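Local coordinates for protein congerin-2 (Conger myriaster, PDB 1IS3) that binds beta-galactosides such as lactose as a homodimeric galectin of the conger eel, with a physiological role that is not yet known, at residues Asp84-Thr89 / Gly125-Thr130. Numbering follows the deposited sequence.
Sequences DHFQTT and GDARLT
In the five-stranded sheet of the galectin beta-sandwich, strands 85-92 and 127-134 are both neighbours of strand 17-23, and F86 reaches past that middle strand to A127 and L129. The short strand segments come no closer than 8.9 Å between their axes and share no direct hydrogen bond; side chains and a water make the connection. CG of F86 sits between its backbone N and C (chi1 64°), which directs the ring along the inner side of the sheet toward 127-130. There CE1 of F86 lies 4.3 Å from CB of A127, and CZ of F86 4.2 Å from CD2 of L129, both methyls meeting the ring obliquely. The ring also stacks on F30 and, like L129, touches L123, residues of the facing sheet. L129 packs in addition on I9 of the second subunit. On the other side of the sheet, a water lies in the plane of the imidazole, hydrogen-bonded to ND1 of H85 at 2.8 Å and to OG1 of T130 at 2.8 Å. Two unlike links therefore span one strand: largely buried apolar packing, and a water bridge on the exposed face, whose directional bonds relate H85 to T130.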
loop_
_atom_site.group_PDB
_atom_site.type_symbol
_atom_site.label_atom_id
_atom_site.label_comp_id
_atom_site.label_asym_id
_atom_site.label_seq_id
_atom_site.Cartn_x
_atom_site.Cartn_y
_atom_site.Cartn_z
ATOM N N ASP A 84 3.276 21.837 0.486
ATOM C CA ASP A 84 1.892 21.626 0.100
ATOM C C ASP A 84 1.561 20.201 -0.319
ATOM O O ASP A 84 2.438 19.410 -0.634
ATOM C CB ASP A 84 1.542 22.580 -1.040
ATOM C CG ASP A 84 1.434 24.057 -0.630
ATOM O OD1 ASP A 84 1.165 24.888 -1.509
ATOM O OD2 ASP A 84 1.579 24.392 0.549
ATOM N N HIS A 85 0.266 19.888 -0.325
ATOM C CA HIS A 85 -0.238 18.593 -0.747
ATOM C C HIS A 85 -0.209 18.425 -2.261
ATOM O O HIS A 85 -0.207 19.412 -3.022
ATOM C CB HIS A 85 -1.690 18.385 -0.324
ATOM C CG HIS A 85 -1.776 18.297 1.180
ATOM N ND1 HIS A 85 -1.974 17.238 1.962
ATOM C CD2 HIS A 85 -1.617 19.390 2.004
ATOM C CE1 HIS A 85 -1.934 17.644 3.222
ATOM N NE2 HIS A 85 -1.715 18.950 3.237
ATOM N N PHE A 86 -0.177 17.190 -2.718
ATOM C CA PHE A 86 -0.303 16.890 -4.143
ATOM C C PHE A 86 -1.132 15.601 -4.242
ATOM O O PHE A 86 -1.250 14.850 -3.250
ATOM C CB PHE A 86 1.077 16.674 -4.764
ATOM C CG PHE A 86 1.854 15.477 -4.238
ATOM C CD1 PHE A 86 2.715 15.624 -3.157
ATOM C CD2 PHE A 86 1.701 14.206 -4.820
ATOM C CE1 PHE A 86 3.412 14.514 -2.659
ATOM C CE2 PHE A 86 2.400 13.110 -4.305
ATOM C CZ PHE A 86 3.255 13.265 -3.223
ATOM N N GLN A 87 -1.648 15.308 -5.433
ATOM C CA GLN A 87 -2.439 14.104 -5.694
ATOM C C GLN A 87 -2.120 13.670 -7.122
ATOM O O GLN A 87 -2.170 14.521 -8.018
ATOM C CB GLN A 87 -3.913 14.449 -5.554
ATOM C CG GLN A 87 -4.775 13.230 -5.728
ATOM C CD GLN A 87 -6.189 13.465 -5.216
ATOM O OE1 GLN A 87 -7.168 13.121 -5.869
ATOM N NE2 GLN A 87 -6.372 14.034 -4.028
ATOM N N THR A 88 -1.778 12.406 -7.356
ATOM C CA THR A 88 -1.419 11.918 -8.674
ATOM C C THR A 88 -2.132 10.601 -8.905
ATOM O O THR A 88 -2.209 9.751 -7.998
ATOM C CB THR A 88 0.102 11.694 -8.782
ATOM O OG1 THR A 88 0.688 12.942 -8.395
ATOM C CG2 THR A 88 0.564 11.285 -10.168
ATOM N N THR A 89 -2.617 10.459 -10.134
ATOM C CA THR A 89 -3.266 9.234 -10.559
ATOM C C THR A 89 -2.530 8.671 -11.777
ATOM O O THR A 89 -2.165 9.407 -12.706
ATOM C CB THR A 89 -4.769 9.477 -10.934
ATOM O OG1 THR A 89 -5.397 9.891 -9.718
ATOM C CG2 THR A 89 -5.512 8.240 -11.478
ATOM N N GLY A 125 12.719 10.230 -1.476
ATOM C CA GLY A 125 13.111 11.636 -1.420
ATOM C C GLY A 125 12.289 12.510 -0.449
ATOM O O GLY A 125 11.705 12.044 0.539
ATOM N N ASP A 126 12.213 13.810 -0.742
ATOM C CA ASP A 126 11.702 14.792 0.193
ATOM C C ASP A 126 10.199 15.096 0.162
ATOM O O ASP A 126 9.738 16.225 -0.107
ATOM C CB ASP A 126 12.461 16.076 -0.014
ATOM C CG ASP A 126 13.956 15.998 0.230
ATOM O OD1 ASP A 126 14.667 16.782 -0.403
ATOM O OD2 ASP A 126 14.432 15.184 1.031
ATOM N N ALA A 127 9.431 14.046 0.471
ATOM C CA ALA A 127 7.968 14.118 0.533
ATOM C C ALA A 127 7.457 12.930 1.363
ATOM O O ALA A 127 8.230 12.072 1.811
ATOM C CB ALA A 127 7.329 14.046 -0.858
ATOM N N ARG A 128 6.178 12.924 1.676
ATOM C CA ARG A 128 5.597 11.808 2.386
ATOM C C ARG A 128 4.253 11.522 1.770
ATOM O O ARG A 128 3.660 12.419 1.154
ATOM C CB ARG A 128 5.473 12.172 3.861
ATOM C CG ARG A 128 4.649 13.387 4.169
ATOM C CD ARG A 128 4.928 13.809 5.612
ATOM N NE ARG A 128 4.284 15.085 5.906
ATOM C CZ ARG A 128 3.006 15.162 6.329
ATOM N NH1 ARG A 128 2.248 14.053 6.518
ATOM N NH2 ARG A 128 2.443 16.378 6.504
ATOM N N LEU A 129 3.794 10.284 1.885
ATOM C CA LEU A 129 2.468 9.947 1.381
ATOM C C LEU A 129 1.470 9.944 2.535
ATOM O O LEU A 129 1.823 9.647 3.677
ATOM C CB LEU A 129 2.439 8.553 0.694
ATOM C CG LEU A 129 3.179 8.347 -0.646
ATOM C CD1 LEU A 129 3.037 6.916 -1.178
ATOM C CD2 LEU A 129 2.613 9.381 -1.642
ATOM N N THR A 130 0.240 10.339 2.232
ATOM C CA THR A 130 -0.815 10.391 3.222
ATOM C C THR A 130 -1.991 9.456 2.881
ATOM O O THR A 130 -2.761 9.122 3.785
ATOM C CB THR A 130 -1.308 11.858 3.385
ATOM O OG1 THR A 130 -1.810 12.269 2.127
ATOM C CG2 THR A 130 -0.200 12.797 3.895
HETATM O O HOH W 1 -2.483 14.731 0.890
#